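Long-range contacts in NAD(P)-dependent oxidoreductase (Pseudomonas putida, PDB 7A3W), which probably catalyses NADPH-dependent reductions as an imine reductase, including conjugate reduction and reductive amination: residues S10-G20 with A61-M72; G119-M127 with T139-Y149. One frame throughout, in Å; residues are numbered along the deposited sequence.

Interaction 1. Residues S10-G20 with A61-M72; sequences SVSVLGLGAMG and AINASNLIIICM. With NDP (NADPH dihydro-nicotinamide-adenine-dinucleotide phosphate), chain F.
Ser12 and Leu14 bond through their backbones to Leu67, Ile69 and Cys71, joining strands 10-14 and 67-70 in parallel. The Ser12 N to Leu67 O bond is 2.9 Å long and almost straight. Cys71 N continues the ladder to Leu14 O.

Serine hydroxyls and waters join the strand to helix 58-64 and the loop after it. Ser12 OG lies beside its own backbone N (chi1 -64°) and donates to Ala61 O at 2.6 Å. Ala64 N reaches that oxygen from the opposite face of its carbonyl plane. Ser65 OG is 2.7 Å from Ser10 OG in a hydrogen bond. Two waters link Ser10 O to Asn66.

The apolar contacts lie on both faces of the sheet. Leu14 CD1 meets Ile68 CG2 at 3.6 Å and also Ala61 CB. The end methyl of Met72 presses tightly on Leu14, CE to CB 3.4 Å. On the other face, Val11 CG1 touches Ile69 CD1.

At the cofactor, Ala18 N and Met19 N donate nearly straight bonds to NADPH O1A and O2N. One water joins Gly20 N, Cys71 O and O2N. Gly15, Gly17 and Gly20 are consistent with a GxGxxG motif, the glycine-rich turn of a Rossmann-fold dinucleotide-binding domain.

Interaction 2. Residues G119-M127 with T139-Y149; sequences GLYVDAGIM and TILYSGNSDAY
Strands 120-126 and 140-144 run antiparallel, their axes at 164°, with Asp123-Ser143 and Gly125-Leu141 as hydrogen-bonded pairs. Asp123 N donates to Ser143 O at 2.7 Å, and Gly125 N to Leu141 O at 2.8 Å. Met127 N to Thr139 O and Asn145 N to Tyr121 O extend the ladder at its ends.

Tyr142 lies between two side chains. Tyr149 CE1 sits 3.3 Å above one face of its ring, and Ile140 CG2 lies over the opposite face, both toward the rim. Ala124 CB approaches the ring obliquely, 3.6 Å from CD1. Val122 CG1 comes to the same ring carbon.

Met127 bends at chi2 and chi3 and crosses Leu141 at about a right angle. Its CG is 3.7 Å from Leu141 CG, and SD lies 3.8 Å from Leu141 CD1. At the other end, Leu120 CB packs on Ala148 CB at 3.8 Å.

Asn145 caps helix 146-157. Its CG is anti to the backbone N (chi1 -172°), and OD1 accepts from Ala148 N at 2.9 Å, with the donor above the carbonyl plane. Its ND2 shares a water with Tyr121 N.

The parallel Rossmann-type sheet gains an antiparallel strand here, and Ile126 joins the NADPH pocket. Buried polar groups anchor the pair: Asp123 OD1 forms a salt bridge with Lys75 (helix 75-83), and Ser143 OG bonds to Asp169 O and Cys173 N (start of helix 173-200).

Overall arrangement
From the N terminus, strand 10-14 and the start of helix 18-29 come first. Interaction 1 closes a loop of 40 residues when helix 58-64 and strand 67-70 return beside them. Strand 95-98 then adds to the sheet next to 67-70. Interaction 2 opens later, at 119-127, and closes over only 11 residues. The two contacts are in series and neither nest nor cross. Both build the same mixed sheet: interaction 1 joins parallel strands, and interaction 2 adds the antiparallel strand 140-144. They meet directly where Ile126 CD1 packs on Met19 CG at 3.6 Å, close to the bound NADPH.

Interaction 1. Residues S10-G20 with A61-M72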
loop_
_atom_site.group_PDB
_atom_site.type_symbol
_atom_site.label_atom_id
_atom_site.label_comp_id
_atom_site.label_asym_id
_atom_site.label_seq_id
_atom_site.Cartn_x
_atom_site.Cartn_y
_atom_site.Cartn_z
ATOM N N SER B 10 9.697 -34.413 15.960
ATOM C CA SER B 10 10.917 -33.580 15.817
ATOM C C SER B 10 10.786 -32.714 14.567
ATOM O O SER B 10 10.234 -33.198 13.548
ATOM C CB SER B 10 12.177 -34.404 15.785
ATOM O OG SER B 10 13.323 -33.557 15.589
ATOM N N VAL B 11 11.271 -31.473 14.653
ATOM C CA VAL B 11 11.391 -30.568 13.482
ATOM C C VAL B 11 12.829 -30.080 13.439
ATOM O O VAL B 11 13.361 -29.835 14.489
ATOM C CB VAL B 11 10.408 -29.402 13.575
ATOM C CG1 VAL B 11 10.480 -28.550 12.326
ATOM C CG2 VAL B 11 8.996 -29.913 13.816
ATOM N N SER B 12 13.389 -29.921 12.250
ATOM C CA SER B 12 14.728 -29.322 12.065
ATOM C C SER B 12 14.561 -27.949 11.396
ATOM O O SER B 12 13.645 -27.785 10.577
ATOM C CB SER B 12 15.645 -30.226 11.294
ATOM O OG SER B 12 15.917 -31.439 12.002
ATOM N N VAL B 13 15.356 -26.977 11.828
ATOM C CA VAL B 13 15.411 -25.609 11.250
ATOM C C VAL B 13 16.864 -25.376 10.860
ATOM O O VAL B 13 17.737 -25.522 11.721
ATOM C CB VAL B 13 14.884 -24.548 12.236
ATOM C CG1 VAL B 13 15.063 -23.128 11.706
ATOM C CG2 VAL B 13 13.423 -24.822 12.627
ATOM N N LEU B 14 17.099 -25.070 9.593
ATOM C CA LEU B 14 18.448 -24.770 9.058
ATOM C C LEU B 14 18.447 -23.290 8.670
ATOM O O LEU B 14 17.673 -22.896 7.815
ATOM C CB LEU B 14 18.740 -25.662 7.852
ATOM C CG LEU B 14 19.089 -27.118 8.147
ATOM C CD1 LEU B 14 17.895 -27.883 8.688
ATOM C CD2 LEU B 14 19.621 -27.789 6.884
ATOM N N GLY B 15 19.287 -22.501 9.326
ATOM C CA GLY B 15 19.368 -21.042 9.176
ATOM C C GLY B 15 18.781 -20.410 10.409
ATOM O O GLY B 15 17.547 -20.541 10.620
ATOM N N LEU B 16 19.617 -19.797 11.241
ATOM C CA LEU B 16 19.154 -19.175 12.508
ATOM C C LEU B 16 19.441 -17.676 12.469
ATOM O O LEU B 16 19.876 -17.126 13.488
ATOM C CB LEU B 16 19.824 -19.846 13.711
ATOM C CG LEU B 16 19.660 -21.354 13.815
ATOM C CD1 LEU B 16 20.511 -21.897 14.952
ATOM C CD2 LEU B 16 18.189 -21.721 13.993
ATOM N N GLY B 17 19.151 -17.015 11.350
ATOM C CA GLY B 17 19.161 -15.544 11.293
ATOM C C GLY B 17 17.967 -14.932 11.996
ATOM O O GLY B 17 17.343 -15.592 12.927
ATOM N N ALA B 18 17.646 -13.690 11.627
ATOM C CA ALA B 18 16.551 -12.936 12.276
ATOM C C ALA B 18 15.262 -13.757 12.235
ATOM O O ALA B 18 14.566 -13.847 13.301
ATOM C CB ALA B 18 16.382 -11.593 11.611
ATOM N N MET B 19 14.951 -14.382 11.097
ATOM C CA MET B 19 13.671 -15.149 10.940
ATOM C C MET B 19 13.835 -16.587 11.447
ATOM O O MET B 19 12.991 -17.027 12.305
ATOM C CB MET B 19 13.229 -15.091 9.468
ATOM C CG MET B 19 11.955 -15.814 9.163
ATOM S SD MET B 19 10.508 -15.254 10.124
ATOM C CE MET B 19 10.039 -13.736 9.294
ATOM N N GLY B 20 14.862 -17.308 10.998
ATOM C CA GLY B 20 15.086 -18.733 11.340
ATOM C C GLY B 20 15.139 -18.963 12.842
ATOM O O GLY B 20 14.543 -19.956 13.344
ATOM N N ALA B 61 21.242 -32.463 10.862
ATOM C CA ALA B 61 19.964 -31.753 11.074
ATOM C C ALA B 61 18.892 -32.429 10.204
ATOM O O ALA B 61 17.763 -32.684 10.682
ATOM C CB ALA B 61 20.110 -30.263 10.797
ATOM N N ILE B 62 19.228 -32.731 8.955
ATOM C CA ILE B 62 18.286 -33.429 8.022
ATOM C C ILE B 62 17.936 -34.808 8.587
ATOM O O ILE B 62 16.722 -35.158 8.618
ATOM C CB ILE B 62 18.886 -33.485 6.605
ATOM C CG1 ILE B 62 18.955 -32.076 6.016
ATOM C CG2 ILE B 62 18.107 -34.466 5.742
ATOM C CD1 ILE B 62 19.879 -31.899 4.822
ATOM N N ASN B 63 18.935 -35.541 9.091
ATOM C CA ASN B 63 18.741 -36.926 9.600
ATOM C C ASN B 63 17.845 -36.921 10.836
ATOM O O ASN B 63 17.091 -37.919 11.043
ATOM C CB ASN B 63 20.087 -37.602 9.827
ATOM C CG ASN B 63 20.722 -38.012 8.518
ATOM O OD1 ASN B 63 20.017 -38.253 7.537
ATOM N ND2 ASN B 63 22.041 -38.121 8.499
ATOM N N ALA B 64 17.819 -35.820 11.586
ATOM C CA ALA B 64 17.212 -35.782 12.937
ATOM C C ALA B 64 15.678 -35.766 12.870
ATOM O O ALA B 64 15.041 -36.124 13.870
ATOM C CB ALA B 64 17.734 -34.573 13.668
ATOM N N SER B 65 15.081 -35.315 11.765
ATOM C CA SER B 65 13.629 -34.995 11.705
ATOM C C SER B 65 13.020 -35.445 10.376
ATOM O O SER B 65 13.754 -35.530 9.368
ATOM C CB SER B 65 13.401 -33.507 11.931
ATOM O OG SER B 65 14.081 -33.065 13.085
ATOM N N ASN B 66 11.695 -35.618 10.359
ATOM C CA ASN B 66 10.952 -35.859 9.088
ATOM C C ASN B 66 10.373 -34.531 8.557
ATOM O O ASN B 66 9.795 -34.566 7.475
ATOM C CB ASN B 66 9.868 -36.933 9.252
ATOM C CG ASN B 66 8.635 -36.441 9.982
ATOM O OD1 ASN B 66 8.624 -35.350 10.550
ATOM N ND2 ASN B 66 7.565 -37.224 9.939
ATOM N N LEU B 67 10.533 -33.404 9.265
ATOM C CA LEU B 67 10.156 -32.059 8.751
ATOM C C LEU B 67 11.355 -31.111 8.883
ATOM O O LEU B 67 11.809 -30.864 9.999
ATOM C CB LEU B 67 8.956 -31.511 9.526
ATOM C CG LEU B 67 8.521 -30.099 9.135
ATOM C CD1 LEU B 67 8.175 -30.025 7.664
ATOM C CD2 LEU B 67 7.359 -29.637 10.002
ATOM N N ILE B 68 11.876 -30.664 7.753
ATOM C CA ILE B 68 13.125 -29.872 7.657
ATOM C C ILE B 68 12.769 -28.498 7.081
ATOM O O ILE B 68 12.469 -28.401 5.868
ATOM C CB ILE B 68 14.154 -30.570 6.759
ATOM C CG1 ILE B 68 14.317 -32.075 7.008
ATOM C CG2 ILE B 68 15.464 -29.797 6.833
ATOM C CD1 ILE B 68 14.595 -32.472 8.448
ATOM N N ILE B 69 12.865 -27.455 7.896
ATOM C CA ILE B 69 12.486 -26.066 7.501
ATOM C C ILE B 69 13.769 -25.304 7.190
ATOM O O ILE B 69 14.665 -25.295 8.031
ATOM C CB ILE B 69 11.662 -25.387 8.600
ATOM C CG1 ILE B 69 10.335 -26.119 8.809
ATOM C CG2 ILE B 69 11.473 -23.916 8.281
ATOM C CD1 ILE B 69 9.678 -25.784 10.121
ATOM N N ILE B 70 13.850 -24.714 6.009
ATOM C CA ILE B 70 15.062 -23.977 5.549
ATOM C C ILE B 70 14.743 -22.488 5.615
ATOM O O ILE B 70 13.701 -22.078 5.087
ATOM C CB ILE B 70 15.436 -24.366 4.119
ATOM C CG1 ILE B 70 15.414 -25.871 3.879
ATOM C CG2 ILE B 70 16.790 -23.740 3.748
ATOM C CD1 ILE B 70 16.318 -26.661 4.794
ATOM N N CYS B 71 15.581 -21.699 6.253
ATOM C CA CYS B 71 15.409 -20.230 6.312
ATOM C C CYS B 71 16.781 -19.568 6.270
ATOM O O CYS B 71 17.185 -18.899 7.230
ATOM C CB CYS B 71 14.622 -19.803 7.539
ATOM S SG CYS B 71 13.971 -18.134 7.329
ATOM N N MET B 72 17.476 -19.786 5.179
ATOM C CA MET B 72 18.801 -19.180 4.936
ATOM C C MET B 72 18.589 -17.928 4.079
ATOM O O MET B 72 17.468 -17.628 3.672
ATOM C CB MET B 72 19.728 -20.166 4.223
ATOM C CG MET B 72 20.153 -21.330 5.084
ATOM S SD MET B 72 20.697 -22.747 4.087
ATOM C CE MET B 72 20.284 -24.066 5.219
HETATM P PA NDP F . 19.561 -13.045 8.148
HETATM O O1A NDP F . 19.229 -12.680 9.566
HETATM O O2A NDP F . 20.582 -12.275 7.343
HETATM O O5B NDP F . 20.004 -14.583 8.174
HETATM C C5B NDP F . 20.609 -15.184 7.015
HETATM C C4B NDP F . 20.823 -16.638 7.342
HETATM O O4B NDP F . 21.411 -17.313 6.191
HETATM C C3B NDP F . 21.761 -16.920 8.521
HETATM O O3B NDP F . 21.347 -18.124 9.125
HETATM C C2B NDP F . 23.092 -17.059 7.800
HETATM O O2B NDP F . 24.122 -17.798 8.466
HETATM C C1B NDP F . 22.621 -17.896 6.620
HETATM N N9A NDP F . 23.566 -17.914 5.521
HETATM C C8A NDP F . 24.013 -16.879 4.744
HETATM N N7A NDP F . 24.882 -17.261 3.839
HETATM C C5A NDP F . 24.974 -18.635 4.008
HETATM C C6A NDP F . 25.726 -19.630 3.358
HETATM N N6A NDP F . 26.548 -19.396 2.328
HETATM N N1A NDP F . 25.581 -20.900 3.792
HETATM C C2A NDP F . 24.758 -21.150 4.820
HETATM N N3A NDP F . 24.017 -20.302 5.521
HETATM C C4A NDP F . 24.174 -19.047 5.056
HETATM O O3 NDP F . 18.267 -13.180 7.226
HETATM P PN NDP F . 16.745 -13.393 7.716
HETATM O O1N NDP F . 16.220 -12.027 7.955
HETATM O O2N NDP F . 16.692 -14.375 8.848
HETATM O O5D NDP F . 16.086 -13.932 6.377
HETATM C C5D NDP F . 16.156 -15.311 5.955
HETATM C C4D NDP F . 15.245 -15.491 4.768
HETATM O O4D NDP F . 13.865 -15.252 5.159
HETATM C C3D NDP F . 15.520 -14.566 3.567
HETATM O O3D NDP F . 15.482 -15.327 2.368
HETATM C C2D NDP F . 14.430 -13.518 3.694
HETATM O O2D NDP F . 14.146 -12.909 2.442
HETATM C C1D NDP F . 13.275 -14.317 4.301
HETATM N N1N NDP F . 12.330 -13.494 5.118
HETATM C C2N NDP F . 12.737 -12.743 6.199
HETATM C C3N NDP F . 11.885 -11.860 6.831
HETATM C C7N NDP F . 12.293 -11.028 8.000
HETATM O O7N NDP F . 11.495 -10.182 8.403
HETATM N N7N NDP F . 13.450 -11.216 8.613
HETATM C C4N NDP F . 10.476 -11.780 6.388
HETATM C C5N NDP F . 10.144 -12.626 5.269
HETATM C C6N NDP F . 10.998 -13.496 4.770
HETATM P P2B NDP F . 25.043 -16.965 9.503
HETATM O O1X NDP F . 25.478 -15.727 8.723
HETATM O O2X NDP F . 24.259 -16.727 10.774
HETATM O O3X NDP F . 26.158 -17.974 9.679
HETATM O O HOH W 1 10.468 -35.793 13.042
HETATM O O HOH W 2 7.717 -33.700 12.358
HETATM O O HOH W 3 17.038 -16.997 9.266
#

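Interaction 2. Residues G119-M127 with T139-Y149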
loop_
_atom_site.group_PDB
_atom_site.type_symbol
_atom_site.label_atom_id
_atom_site.label_comp_id
_atom_site.label_asym_id
_atom_site.label_seq_id
_atom_site.Cartn_x
_atom_site.Cartn_y
_atom_site.Cartn_z
ATOM N N GLY B 119 13.327 -37.414 -1.068
ATOM C CA GLY B 119 12.655 -36.467 -0.163
ATOM C C GLY B 119 11.425 -35.893 -0.829
ATOM O O GLY B 119 11.232 -36.103 -2.040
ATOM N N LEU B 120 10.600 -35.232 -0.040
ATOM C CA LEU B 120 9.365 -34.535 -0.467
ATOM C C LEU B 120 9.635 -33.043 -0.313
ATOM O O LEU B 120 10.253 -32.673 0.703
ATOM C CB LEU B 120 8.209 -34.931 0.450
ATOM C CG LEU B 120 7.441 -36.225 0.178
ATOM C CD1 LEU B 120 8.147 -37.171 -0.756
ATOM C CD2 LEU B 120 7.114 -36.901 1.496
ATOM N N TYR B 121 9.179 -32.215 -1.250
ATOM C CA TYR B 121 9.551 -30.785 -1.313
ATOM C C TYR B 121 8.317 -29.893 -1.328
ATOM O O TYR B 121 7.368 -30.083 -2.148
ATOM C CB TYR B 121 10.402 -30.501 -2.548
ATOM C CG TYR B 121 10.921 -29.093 -2.573
ATOM C CD1 TYR B 121 11.835 -28.646 -1.633
ATOM C CD2 TYR B 121 10.432 -28.169 -3.479
ATOM C CE1 TYR B 121 12.299 -27.336 -1.636
ATOM C CE2 TYR B 121 10.869 -26.854 -3.487
ATOM C CZ TYR B 121 11.816 -26.437 -2.576
ATOM O OH TYR B 121 12.252 -25.140 -2.635
ATOM N N VAL B 122 8.340 -28.898 -0.441
ATOM C CA VAL B 122 7.338 -27.813 -0.372
ATOM C C VAL B 122 8.119 -26.501 -0.387
ATOM O O VAL B 122 9.016 -26.337 0.440
ATOM C CB VAL B 122 6.453 -27.962 0.877
ATOM C CG1 VAL B 122 5.391 -26.888 0.934
ATOM C CG2 VAL B 122 5.825 -29.338 0.915
ATOM N N ASP B 123 7.771 -25.612 -1.312
ATOM C CA ASP B 123 8.355 -24.254 -1.367
ATOM C C ASP B 123 7.430 -23.320 -0.588
ATOM O O ASP B 123 6.210 -23.585 -0.518
ATOM C CB ASP B 123 8.593 -23.826 -2.809
ATOM C CG ASP B 123 9.654 -22.743 -2.842
ATOM O OD1 ASP B 123 10.767 -23.062 -2.419
ATOM O OD2 ASP B 123 9.338 -21.598 -3.235
ATOM N N ALA B 124 7.970 -22.295 0.065
ATOM C CA ALA B 124 7.168 -21.488 1.007
ATOM C C ALA B 124 7.672 -20.045 1.013
ATOM O O ALA B 124 8.762 -19.738 0.464
ATOM C CB ALA B 124 7.152 -22.112 2.376
ATOM N N GLY B 125 6.824 -19.153 1.474
ATOM C CA GLY B 125 7.140 -17.719 1.515
ATOM C C GLY B 125 6.493 -17.123 2.743
ATOM O O GLY B 125 5.267 -17.297 2.906
ATOM N N ILE B 126 7.307 -16.504 3.595
ATOM C CA ILE B 126 6.851 -15.945 4.896
ATOM C C ILE B 126 6.360 -14.515 4.674
ATOM O O ILE B 126 7.143 -13.664 4.192
ATOM C CB ILE B 126 7.940 -16.018 5.972
ATOM C CG1 ILE B 126 8.497 -17.437 6.142
ATOM C CG2 ILE B 126 7.386 -15.455 7.270
ATOM C CD1 ILE B 126 9.780 -17.538 6.925
ATOM N N MET B 127 5.111 -14.257 5.014
ATOM C CA MET B 127 4.432 -12.970 4.726
ATOM C C MET B 127 4.313 -12.154 6.028
ATOM O O MET B 127 3.211 -11.678 6.367
ATOM C CB MET B 127 3.066 -13.239 4.076
ATOM C CG MET B 127 3.097 -14.315 2.959
ATOM S SD MET B 127 4.488 -14.091 1.749
ATOM C CE MET B 127 3.971 -12.609 0.896
ATOM N N THR B 139 0.401 -15.220 7.775
ATOM C CA THR B 139 0.369 -16.058 6.565
ATOM C C THR B 139 1.783 -16.457 6.160
ATOM O O THR B 139 2.685 -15.579 6.039
ATOM C CB THR B 139 -0.329 -15.356 5.399
ATOM O OG1 THR B 139 -1.697 -15.177 5.771
ATOM C CG2 THR B 139 -0.234 -16.139 4.109
ATOM N N ILE B 140 1.918 -17.757 5.926
ATOM C CA ILE B 140 2.994 -18.325 5.080
ATOM C C ILE B 140 2.313 -18.957 3.866
ATOM O O ILE B 140 1.257 -19.618 4.008
ATOM C CB ILE B 140 3.858 -19.314 5.887
ATOM C CG1 ILE B 140 4.486 -18.593 7.075
ATOM C CG2 ILE B 140 4.908 -19.976 4.993
ATOM C CD1 ILE B 140 5.237 -19.495 8.053
ATOM N N LEU B 141 2.889 -18.694 2.707
ATOM C CA LEU B 141 2.460 -19.280 1.427
ATOM C C LEU B 141 3.195 -20.603 1.250
ATOM O O LEU B 141 4.398 -20.637 1.566
ATOM C CB LEU B 141 2.875 -18.309 0.317
ATOM C CG LEU B 141 2.286 -16.899 0.382
ATOM C CD1 LEU B 141 2.699 -16.141 -0.873
ATOM C CD2 LEU B 141 0.763 -16.930 0.538
ATOM N N TYR B 142 2.519 -21.611 0.695
ATOM C CA TYR B 142 3.129 -22.927 0.406
ATOM C C TYR B 142 2.700 -23.399 -0.978
ATOM O O TYR B 142 1.525 -23.151 -1.375
ATOM C CB TYR B 142 2.704 -23.972 1.431
ATOM C CG TYR B 142 3.056 -23.656 2.858
ATOM C CD1 TYR B 142 4.287 -24.003 3.389
ATOM C CD2 TYR B 142 2.147 -23.023 3.688
ATOM C CE1 TYR B 142 4.603 -23.729 4.706
ATOM C CE2 TYR B 142 2.437 -22.767 5.019
ATOM C CZ TYR B 142 3.682 -23.107 5.528
ATOM O OH TYR B 142 4.014 -22.808 6.813
ATOM N N SER B 143 3.600 -24.109 -1.644
ATOM C CA SER B 143 3.294 -24.847 -2.887
ATOM C C SER B 143 4.194 -26.071 -2.986
ATOM O O SER B 143 5.311 -26.058 -2.446
ATOM C CB SER B 143 3.385 -23.973 -4.113
ATOM O OG SER B 143 4.745 -23.709 -4.455
ATOM N N GLY B 144 3.695 -27.129 -3.628
ATOM C CA GLY B 144 4.472 -28.360 -3.834
ATOM C C GLY B 144 3.665 -29.542 -3.346
ATOM O O GLY B 144 2.434 -29.496 -3.414
ATOM N N ASN B 145 4.359 -30.556 -2.869
ATOM C CA ASN B 145 3.785 -31.875 -2.571
ATOM C C ASN B 145 2.619 -31.691 -1.610
ATOM O O ASN B 145 2.823 -31.261 -0.466
ATOM C CB ASN B 145 4.875 -32.783 -2.026
ATOM C CG ASN B 145 4.409 -34.199 -1.872
ATOM O OD1 ASN B 145 3.329 -34.441 -1.335
ATOM N ND2 ASN B 145 5.247 -35.115 -2.314
ATOM N N SER B 146 1.415 -31.984 -2.095
ATOM C CA SER B 146 0.167 -31.755 -1.336
ATOM C C SER B 146 0.086 -32.729 -0.159
ATOM O O SER B 146 -0.319 -32.282 0.944
ATOM C CB SER B 146 -1.038 -31.844 -2.228
ATOM O OG SER B 146 -2.202 -31.748 -1.442
ATOM N N ASP B 147 0.427 -33.997 -0.370
ATOM C CA ASP B 147 0.349 -35.041 0.691
ATOM C C ASP B 147 1.288 -34.631 1.835
ATOM O O ASP B 147 0.884 -34.693 3.020
ATOM C CB ASP B 147 0.658 -36.435 0.130
ATOM C CG ASP B 147 -0.441 -36.994 -0.779
ATOM O OD1 ASP B 147 -1.541 -36.400 -0.830
ATOM O OD2 ASP B 147 -0.196 -38.016 -1.440
ATOM N N ALA B 148 2.495 -34.190 1.476
ATOM C CA ALA B 148 3.568 -33.792 2.410
ATOM C C ALA B 148 3.140 -32.539 3.184
ATOM O O ALA B 148 3.186 -32.536 4.426
ATOM C CB ALA B 148 4.849 -33.557 1.638
ATOM N N TYR B 149 2.657 -31.517 2.487
ATOM C CA TYR B 149 2.164 -30.289 3.158
ATOM C C TYR B 149 1.062 -30.655 4.155
ATOM O O TYR B 149 1.132 -30.288 5.341
ATOM C CB TYR B 149 1.657 -29.246 2.167
ATOM C CG TYR B 149 1.032 -28.094 2.905
ATOM C CD1 TYR B 149 1.835 -27.194 3.598
ATOM C CD2 TYR B 149 -0.349 -27.949 2.982
ATOM C CE1 TYR B 149 1.286 -26.174 4.367
ATOM C CE2 TYR B 149 -0.908 -26.901 3.697
ATOM C CZ TYR B 149 -0.096 -26.031 4.409
ATOM O OH TYR B 149 -0.640 -25.006 5.119
HETATM O O HOH W 4 7.734 -33.720 -3.449
HETATM O O HOH W 5 0.999 -12.468 7.390
#